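Extracellular solute-binding protein family 1 (Alicyclobacillus acidocaldarius subsp. acidocaldarius, PDB 4OVJ) probably binds a solute outside the cell and delivers it to a membrane transporter, as in other family 1 solute-binding proteins. Local coordinates at residues 128-140 with 330-342. Sequence-based numbering, arbitrary orientation.
Sequences GLYGIPNALNNYA and VRGIPVSSSVRTQ. With SO4 (sulfate ion), chain B.
L136 and I333 form an antiparallel hydrogen-bonded pair. L136 N donates to I333 O at 2.8 Å, and I333 N returns a straighter bond to L136 O at 2.9 Å. The side chain of L136 crosses that of V335 at about a right angle. Its CG stands beside the backbone N (chi1 -53°) and chi2 is extended, which puts CD1 3.9 Å from V335 CA and CD2 4.0 Å from V335 CG2. V335 turns both methyls to the P133 carbonyl, with CG1 3.4 Å from P133 O. That oxygen is buried by the contact and has no hydrogen-bond partner in the model. With an alanine in place of L136, the CD1 and CD2 contacts would be gone, which would probably leave a gap beside V335 CA and CG2. A135 CB packs on R331 CB (3.8 Å). The N134 side chain crosses that of R331 at about a right angle, its ND2 3.9 Å from R331 CD. The amide and guanidinium planes are 76° apart. Q296 accepts from both N134 ND2 and R331 NE. R340 NH1 bonds to P334 O, nearly in the guanidinium plane, while its NE bonds to N360 OD1. Through L136 and I333, the short, weakly bonded strand 333-334 joins the long strand 128-144 in a mixed sheet, consistent with the periplasmic-binding-protein fold.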
ATOM      1  N   GLY A 128       6.253  10.710 -18.879  1.00 13.92           N
ATOM      2  CA  GLY A 128       6.568   9.372 -19.386  1.00 13.26           C
ATOM      3  C   GLY A 128       6.183   8.344 -18.344  1.00 12.76           C
ATOM      4  O   GLY A 128       6.172   8.652 -17.141  1.00 11.69           O
ATOM      5  N   LEU A 129       5.874   7.131 -18.798  1.00 11.20           N
ATOM      6  CA  LEU A 129       5.531   6.026 -17.896  1.00 10.11           C
ATOM      7  C   LEU A 129       6.736   5.096 -17.809  1.00  9.29           C
ATOM      8  O   LEU A 129       7.075   4.432 -18.775  1.00  9.84           O
ATOM      9  CB  LEU A 129       4.311   5.274 -18.428  1.00 10.55           C
ATOM     10  CG  LEU A 129       3.905   3.994 -17.704  1.00 11.76           C
ATOM     11  CD1 LEU A 129       3.498   4.282 -16.272  1.00 13.10           C
ATOM     12  CD2 LEU A 129       2.794   3.281 -18.469  1.00 13.06           C
ATOM     13  N   TYR A 130       7.375   5.035 -16.650  1.00  8.37           N
ATOM     14  CA  TYR A 130       8.647   4.316 -16.532  1.00  8.76           C
ATOM     15  C   TYR A 130       8.616   3.033 -15.712  1.00  8.87           C
ATOM     16  O   TYR A 130       9.613   2.319 -15.621  1.00  9.79           O
ATOM     17  CB  TYR A 130       9.718   5.281 -16.030  1.00  9.00           C
ATOM     18  CG  TYR A 130       9.953   6.373 -17.047  1.00 10.35           C
ATOM     19  CD1 TYR A 130      10.660   6.115 -18.215  1.00 10.33           C
ATOM     20  CD2 TYR A 130       9.446   7.650 -16.853  1.00 12.47           C
ATOM     21  CE1 TYR A 130      10.879   7.100 -19.153  1.00 11.80           C
ATOM     22  CE2 TYR A 130       9.653   8.645 -17.788  1.00 14.19           C
ATOM     23  CZ  TYR A 130      10.371   8.368 -18.937  1.00 13.85           C
ATOM     24  OH  TYR A 130      10.571   9.356 -19.861  1.00 17.12           O
ATOM     25  N   GLY A 131       7.474   2.746 -15.121  1.00  8.91           N
ATOM     26  CA  GLY A 131       7.278   1.502 -14.405  1.00  8.66           C
ATOM     27  C   GLY A 131       5.798   1.237 -14.282  1.00  8.30           C
ATOM     28  O   GLY A 131       5.003   2.161 -14.216  1.00  9.61           O
ATOM     29  N   ILE A 132       5.437  -0.035 -14.252  1.00  8.39           N
ATOM     30  CA  ILE A 132       4.056  -0.427 -14.024  1.00  9.36           C
ATOM     31  C   ILE A 132       3.961  -1.166 -12.679  1.00  8.81           C
ATOM     32  O   ILE A 132       4.694  -2.134 -12.443  1.00  7.82           O
ATOM     33  CB  ILE A 132       3.521  -1.271 -15.179  1.00 11.52           C
ATOM     34  CG1 ILE A 132       3.628  -0.452 -16.490  1.00 14.83           C
ATOM     35  CG2 ILE A 132       2.075  -1.654 -14.900  1.00 10.98           C
ATOM     36  CD1 ILE A 132       3.257  -1.207 -17.734  1.00 17.81           C
ATOM     37  N   PRO A 133       3.095  -0.678 -11.773  1.00  8.70           N
ATOM     38  CA  PRO A 133       2.961  -1.348 -10.486  1.00  9.46           C
ATOM     39  C   PRO A 133       2.604  -2.800 -10.687  1.00  8.75           C
ATOM     40  O   PRO A 133       1.808  -3.120 -11.579  1.00 10.54           O
ATOM     41  CB  PRO A 133       1.818  -0.583  -9.809  1.00 10.02           C
ATOM     42  CG  PRO A 133       1.904   0.781 -10.394  1.00 10.52           C
ATOM     43  CD  PRO A 133       2.259   0.541 -11.831  1.00 11.09           C
ATOM     44  N   ASN A 134       3.208  -3.677  -9.901  1.00  8.75           N
ATOM     45  CA  ASN A 134       2.982  -5.108 -10.070  1.00 10.79           C
ATOM     46  C   ASN A 134       2.029  -5.707  -9.030  1.00 11.52           C
ATOM     47  O   ASN A 134       1.530  -6.813  -9.207  1.00 16.00           O
ATOM     48  CB  ASN A 134       4.307  -5.881 -10.150  1.00 12.24           C
ATOM     49  CG  ASN A 134       5.166  -5.759  -8.908  1.00 12.90           C
ATOM     50  OD1 ASN A 134       4.707  -5.377  -7.831  1.00 15.03           O
ATOM     51  ND2 ASN A 134       6.451  -6.091  -9.059  1.00 14.16           N
ATOM     52  N   ALA A 135       1.771  -4.968  -7.963  1.00  9.46           N
ATOM     53  CA  ALA A 135       0.902  -5.424  -6.887  1.00  9.37           C
ATOM     54  C   ALA A 135       0.477  -4.227  -6.058  1.00  9.50           C
ATOM     55  O   ALA A 135       1.131  -3.187  -6.071  1.00 10.00           O
ATOM     56  CB  ALA A 135       1.602  -6.448  -6.016  1.00 10.46           C
ATOM     57  N   LEU A 136      -0.611  -4.396  -5.323  1.00  9.12           N
ATOM     58  CA  LEU A 136      -1.311  -3.289  -4.695  1.00  9.22           C
ATOM     59  C   LEU A 136      -1.621  -3.524  -3.218  1.00  9.06           C
ATOM     60  O   LEU A 136      -1.727  -4.659  -2.763  1.00  9.10           O
ATOM     61  CB  LEU A 136      -2.645  -3.093  -5.405  1.00  9.77           C
ATOM     62  CG  LEU A 136      -2.599  -2.925  -6.922  1.00 11.10           C
ATOM     63  CD1 LEU A 136      -4.006  -2.741  -7.469  1.00 11.84           C
ATOM     64  CD2 LEU A 136      -1.725  -1.737  -7.302  1.00 12.10           C
ATOM     65  N   ASN A 137      -1.785  -2.425  -2.490  1.00  8.45           N
ATOM     66  CA  ASN A 137      -2.344  -2.444  -1.154  1.00  8.55           C
ATOM     67  C   ASN A 137      -3.111  -1.141  -0.939  1.00  7.80           C
ATOM     68  O   ASN A 137      -2.850  -0.140  -1.591  1.00  8.89           O
ATOM     69  CB  ASN A 137      -1.228  -2.593  -0.133  1.00  9.47           C
ATOM     70  CG  ASN A 137      -1.658  -3.264   1.164  1.00 10.54           C
ATOM     71  OD1 ASN A 137      -2.839  -3.522   1.432  1.00 10.70           O
ATOM     72  ND2 ASN A 137      -0.662  -3.564   1.984  1.00 12.23           N
ATOM     73  N   ASN A 138      -4.054  -1.147  -0.016  1.00  7.76           N
ATOM     74  CA  ASN A 138      -4.707   0.085   0.390  1.00  8.11           C
ATOM     75  C   ASN A 138      -5.348  -0.086   1.758  1.00  7.71           C
ATOM     76  O   ASN A 138      -5.478  -1.196   2.258  1.00  7.48           O
ATOM     77  CB  ASN A 138      -5.743   0.524  -0.648  1.00  8.99           C
ATOM     78  CG  ASN A 138      -6.813  -0.515  -0.894  1.00 10.45           C
ATOM     79  OD1 ASN A 138      -6.706  -1.320  -1.820  1.00 12.41           O
ATOM     80  ND2 ASN A 138      -7.869  -0.498  -0.076  1.00 10.72           N
ATOM     81  N   TYR A 139      -5.730   1.030   2.361  1.00  8.67           N
ATOM     82  CA  TYR A 139      -6.401   1.001   3.647  1.00  8.11           C
ATOM     83  C   TYR A 139      -7.809   0.431   3.539  1.00  7.68           C
ATOM     84  O   TYR A 139      -8.493   0.594   2.526  1.00  8.47           O
ATOM     85  CB  TYR A 139      -6.469   2.408   4.236  1.00  9.69           C
ATOM     86  CG  TYR A 139      -5.202   2.829   4.947  1.00 11.17           C
ATOM     87  CD1 TYR A 139      -4.717   2.096   6.017  1.00 13.30           C
ATOM     88  CD2 TYR A 139      -4.519   3.993   4.580  1.00 12.87           C
ATOM     89  CE1 TYR A 139      -3.566   2.479   6.694  1.00 12.58           C
ATOM     90  CE2 TYR A 139      -3.371   4.382   5.252  1.00 13.81           C
ATOM     91  CZ  TYR A 139      -2.907   3.619   6.310  1.00 12.91           C
ATOM     92  OH  TYR A 139      -1.772   3.983   6.983  1.00 17.65           O
ATOM     93  N   ALA A 140      -8.226  -0.235   4.602  1.00  8.38           N
ATOM     94  CA  ALA A 140      -9.591  -0.718   4.751  1.00  7.79           C
ATOM     95  C   ALA A 140      -9.933  -0.701   6.229  1.00  8.05           C
ATOM     96  O   ALA A 140      -9.043  -0.718   7.078  1.00  8.89           O
ATOM     97  CB  ALA A 140      -9.694  -2.138   4.236  1.00  8.70           C
ATOM     98  N   VAL A 330       2.052 -12.689  -2.672  1.00 15.70           N
ATOM     99  CA  VAL A 330       3.284 -12.468  -1.957  1.00 17.37           C
ATOM    100  C   VAL A 330       3.672 -10.973  -1.927  1.00 14.68           C
ATOM    101  O   VAL A 330       4.008 -10.433  -0.877  1.00 16.68           O
ATOM    102  CB  VAL A 330       4.412 -13.364  -2.572  1.00 19.37           C
ATOM    103  CG1 VAL A 330       5.741 -13.107  -1.898  1.00 22.00           C
ATOM    104  CG2 VAL A 330       4.034 -14.847  -2.478  1.00 22.05           C
ATOM    105  N   ARG A 331       3.577 -10.301  -3.071  1.00 12.81           N
ATOM    106  CA  ARG A 331       3.911  -8.867  -3.168  1.00 12.77           C
ATOM    107  C   ARG A 331       2.745  -7.927  -2.847  1.00 12.27           C
ATOM    108  O   ARG A 331       2.925  -6.711  -2.728  1.00 13.68           O
ATOM    109  CB  ARG A 331       4.390  -8.559  -4.575  1.00 12.96           C
ATOM    110  CG  ARG A 331       5.741  -9.152  -4.916  1.00 13.85           C
ATOM    111  CD  ARG A 331       5.992  -8.943  -6.396  1.00 14.23           C
ATOM    112  NE  ARG A 331       7.377  -9.173  -6.802  1.00 14.96           N
ATOM    113  CZ  ARG A 331       7.923 -10.363  -7.063  1.00 14.75           C
ATOM    114  NH1 ARG A 331       7.229 -11.489  -6.950  1.00 17.07           N
ATOM    115  NH2 ARG A 331       9.185 -10.425  -7.447  1.00 14.97           N
ATOM    116  N   GLY A 332       1.555  -8.490  -2.729  1.00 12.24           N
ATOM    117  CA  GLY A 332       0.337  -7.725  -2.555  1.00 11.61           C
ATOM    118  C   GLY A 332      -0.778  -8.254  -3.440  1.00 10.32           C
ATOM    119  O   GLY A 332      -0.695  -9.352  -3.994  1.00 10.54           O
ATOM    120  N   ILE A 333      -1.832  -7.457  -3.566  0.50 10.01           N
ATOM    121  CA  ILE A 333      -2.972  -7.808  -4.396  0.50 10.76           C
ATOM    122  C   ILE A 333      -2.602  -7.632  -5.869  0.50 10.07           C
ATOM    123  O   ILE A 333      -1.991  -6.629  -6.229  0.50  9.58           O
ATOM    124  CB  ILE A 333      -4.170  -6.915  -4.060  0.50 12.60           C
ATOM    125  CG1 ILE A 333      -4.564  -7.143  -2.606  0.50 14.87           C
ATOM    126  CG2 ILE A 333      -5.343  -7.220  -4.977  0.50 12.77           C
ATOM    127  CD1 ILE A 333      -4.655  -8.613  -2.279  0.50 17.37           C
ATOM    128  N   PRO A 334      -2.969  -8.596  -6.729  1.00 10.50           N
ATOM    129  CA  PRO A 334      -2.636  -8.454  -8.140  1.00 11.37           C
ATOM    130  C   PRO A 334      -3.150  -7.162  -8.749  1.00 10.21           C
ATOM    131  O   PRO A 334      -4.280  -6.737  -8.483  1.00 10.26           O
ATOM    132  CB  PRO A 334      -3.324  -9.649  -8.789  1.00 12.81           C
ATOM    133  CG  PRO A 334      -3.352 -10.674  -7.713  1.00 13.70           C
ATOM    134  CD  PRO A 334      -3.568  -9.910  -6.443  1.00 12.04           C
ATOM    135  N   VAL A 335      -2.305  -6.534  -9.554  1.00  9.58           N
ATOM    136  CA  VAL A 335      -2.644  -5.250 -10.133  1.00  9.55           C
ATOM    137  C   VAL A 335      -3.709  -5.335 -11.236  1.00  9.22           C
ATOM    138  O   VAL A 335      -4.466  -4.397 -11.447  1.00  9.34           O
ATOM    139  CB  VAL A 335      -1.366  -4.551 -10.647  1.00 10.48           C
ATOM    140  CG1 VAL A 335      -0.746  -5.321 -11.801  1.00 11.04           C
ATOM    141  CG2 VAL A 335      -1.669  -3.117 -11.029  1.00 11.22           C
ATOM    142  N   SER A 336      -3.762  -6.466 -11.928  1.00  9.56           N
ATOM    143  CA  SER A 336      -4.617  -6.632 -13.102  1.00  9.46           C
ATOM    144  C   SER A 336      -6.021  -7.069 -12.730  1.00  9.50           C
ATOM    145  O   SER A 336      -6.182  -8.059 -12.030  1.00  9.13           O
ATOM    146  CB  SER A 336      -4.036  -7.696 -14.038  1.00  9.82           C
ATOM    147  OG  SER A 336      -4.994  -8.082 -15.008  1.00 10.52           O
ATOM    148  N   SER A 337      -7.021  -6.365 -13.239  1.00 10.22           N
ATOM    149  CA  SER A 337      -8.420  -6.738 -12.991  1.00 11.33           C
ATOM    150  C   SER A 337      -8.748  -8.126 -13.545  1.00 12.11           C
ATOM    151  O   SER A 337      -9.525  -8.875 -12.937  1.00 15.01           O
ATOM    152  CB  SER A 337      -9.372  -5.707 -13.592  1.00 12.32           C
ATOM    153  OG  SER A 337      -9.169  -5.552 -14.996  1.00 13.28           O
ATOM    154  N   SER A 338      -8.150  -8.490 -14.673  1.00 12.81           N
ATOM    155  CA  SER A 338      -8.427  -9.812 -15.264  1.00 15.35           C
ATOM    156  C   SER A 338      -7.844 -10.934 -14.398  1.00 13.86           C
ATOM    157  O   SER A 338      -8.488 -11.960 -14.195  1.00 14.80           O
ATOM    158  CB  SER A 338      -7.957  -9.897 -16.725  1.00 17.91           C
ATOM    159  OG  SER A 338      -6.567  -9.706 -16.837  1.00 21.78           O
ATOM    160  N   VAL A 339      -6.651 -10.717 -13.842  1.00 12.58           N
ATOM    161  CA  VAL A 339      -6.021 -11.701 -12.965  1.00 12.19           C
ATOM    162  C   VAL A 339      -6.838 -11.839 -11.688  1.00 12.26           C
ATOM    163  O   VAL A 339      -7.112 -12.948 -11.241  1.00 14.48           O
ATOM    164  CB  VAL A 339      -4.557 -11.333 -12.650  1.00 12.71           C
ATOM    165  CG1 VAL A 339      -3.997 -12.198 -11.538  1.00 14.30           C
ATOM    166  CG2 VAL A 339      -3.717 -11.454 -13.905  1.00 14.13           C
ATOM    167  N   ARG A 340      -7.247 -10.718 -11.104  1.00 11.44           N
ATOM    168  CA  ARG A 340      -8.090 -10.781  -9.904  1.00 13.48           C
ATOM    169  C   ARG A 340      -9.371 -11.575 -10.170  1.00 15.30           C
ATOM    170  O   ARG A 340      -9.752 -12.437  -9.362  1.00 15.28           O
ATOM    171  CB  ARG A 340      -8.423  -9.397  -9.374  1.00 13.35           C
ATOM    172  CG  ARG A 340      -7.224  -8.683  -8.750  1.00 12.44           C
ATOM    173  CD  ARG A 340      -7.627  -7.492  -7.895  1.00 12.84           C
ATOM    174  NE  ARG A 340      -8.397  -6.517  -8.642  1.00 11.32           N
ATOM    175  CZ  ARG A 340      -7.884  -5.598  -9.459  1.00 11.68           C
ATOM    176  NH1 ARG A 340      -6.567  -5.477  -9.636  1.00 12.58           N
ATOM    177  NH2 ARG A 340      -8.692  -4.791 -10.108  1.00 11.11           N
ATOM    178  N   THR A 341     -10.016 -11.301 -11.304  1.00 14.93           N
ATOM    179  CA  THR A 341     -11.267 -12.003 -11.663  1.00 18.03           C
ATOM    180  C   THR A 341     -11.049 -13.514 -11.757  1.00 18.14           C
ATOM    181  O   THR A 341     -11.824 -14.310 -11.199  1.00 22.63           O
ATOM    182  CB  THR A 341     -11.876 -11.441 -12.968  1.00 19.28           C
ATOM    183  OG1 THR A 341     -12.228 -10.067 -12.773  1.00 20.43           O
ATOM    184  CG2 THR A 341     -13.145 -12.208 -13.371  1.00 21.17           C
ATOM    185  N   GLN A 342      -9.986 -13.909 -12.444  1.00 17.70           N
ATOM    186  CA  GLN A 342      -9.696 -15.321 -12.646  1.00 22.99           C
ATOM    187  C   GLN A 342      -9.251 -16.016 -11.354  1.00 22.76           C
ATOM    188  O   GLN A 342      -9.589 -17.180 -11.124  1.00 26.00           O
ATOM    189  CB  GLN A 342      -8.689 -15.493 -13.787  1.00 24.58           C
ATOM    190  CG  GLN A 342      -9.279 -15.019 -15.111  1.00 30.44           C
ATOM    191  CD  GLN A 342      -8.325 -15.130 -16.286  1.00 38.61           C
ATOM    192  OE1 GLN A 342      -7.882 -14.119 -16.839  1.00 44.52           O
ATOM    193  NE2 GLN A 342      -8.016 -16.358 -16.683  1.00 45.94           N
TER
HETATM  194  S   SO4 B 501       0.184   2.100   9.360  0.50 21.07           S
HETATM  195  O1  SO4 B 501       1.005   2.712  10.423  0.50 18.09           O
HETATM  196  O2  SO4 B 501       0.824   2.261   8.029  0.50 17.34           O
HETATM  197  O3  SO4 B 501       0.060   0.651   9.621  0.50 19.69           O
HETATM  198  O4  SO4 B 501      -1.155   2.723   9.385  0.50 16.14           O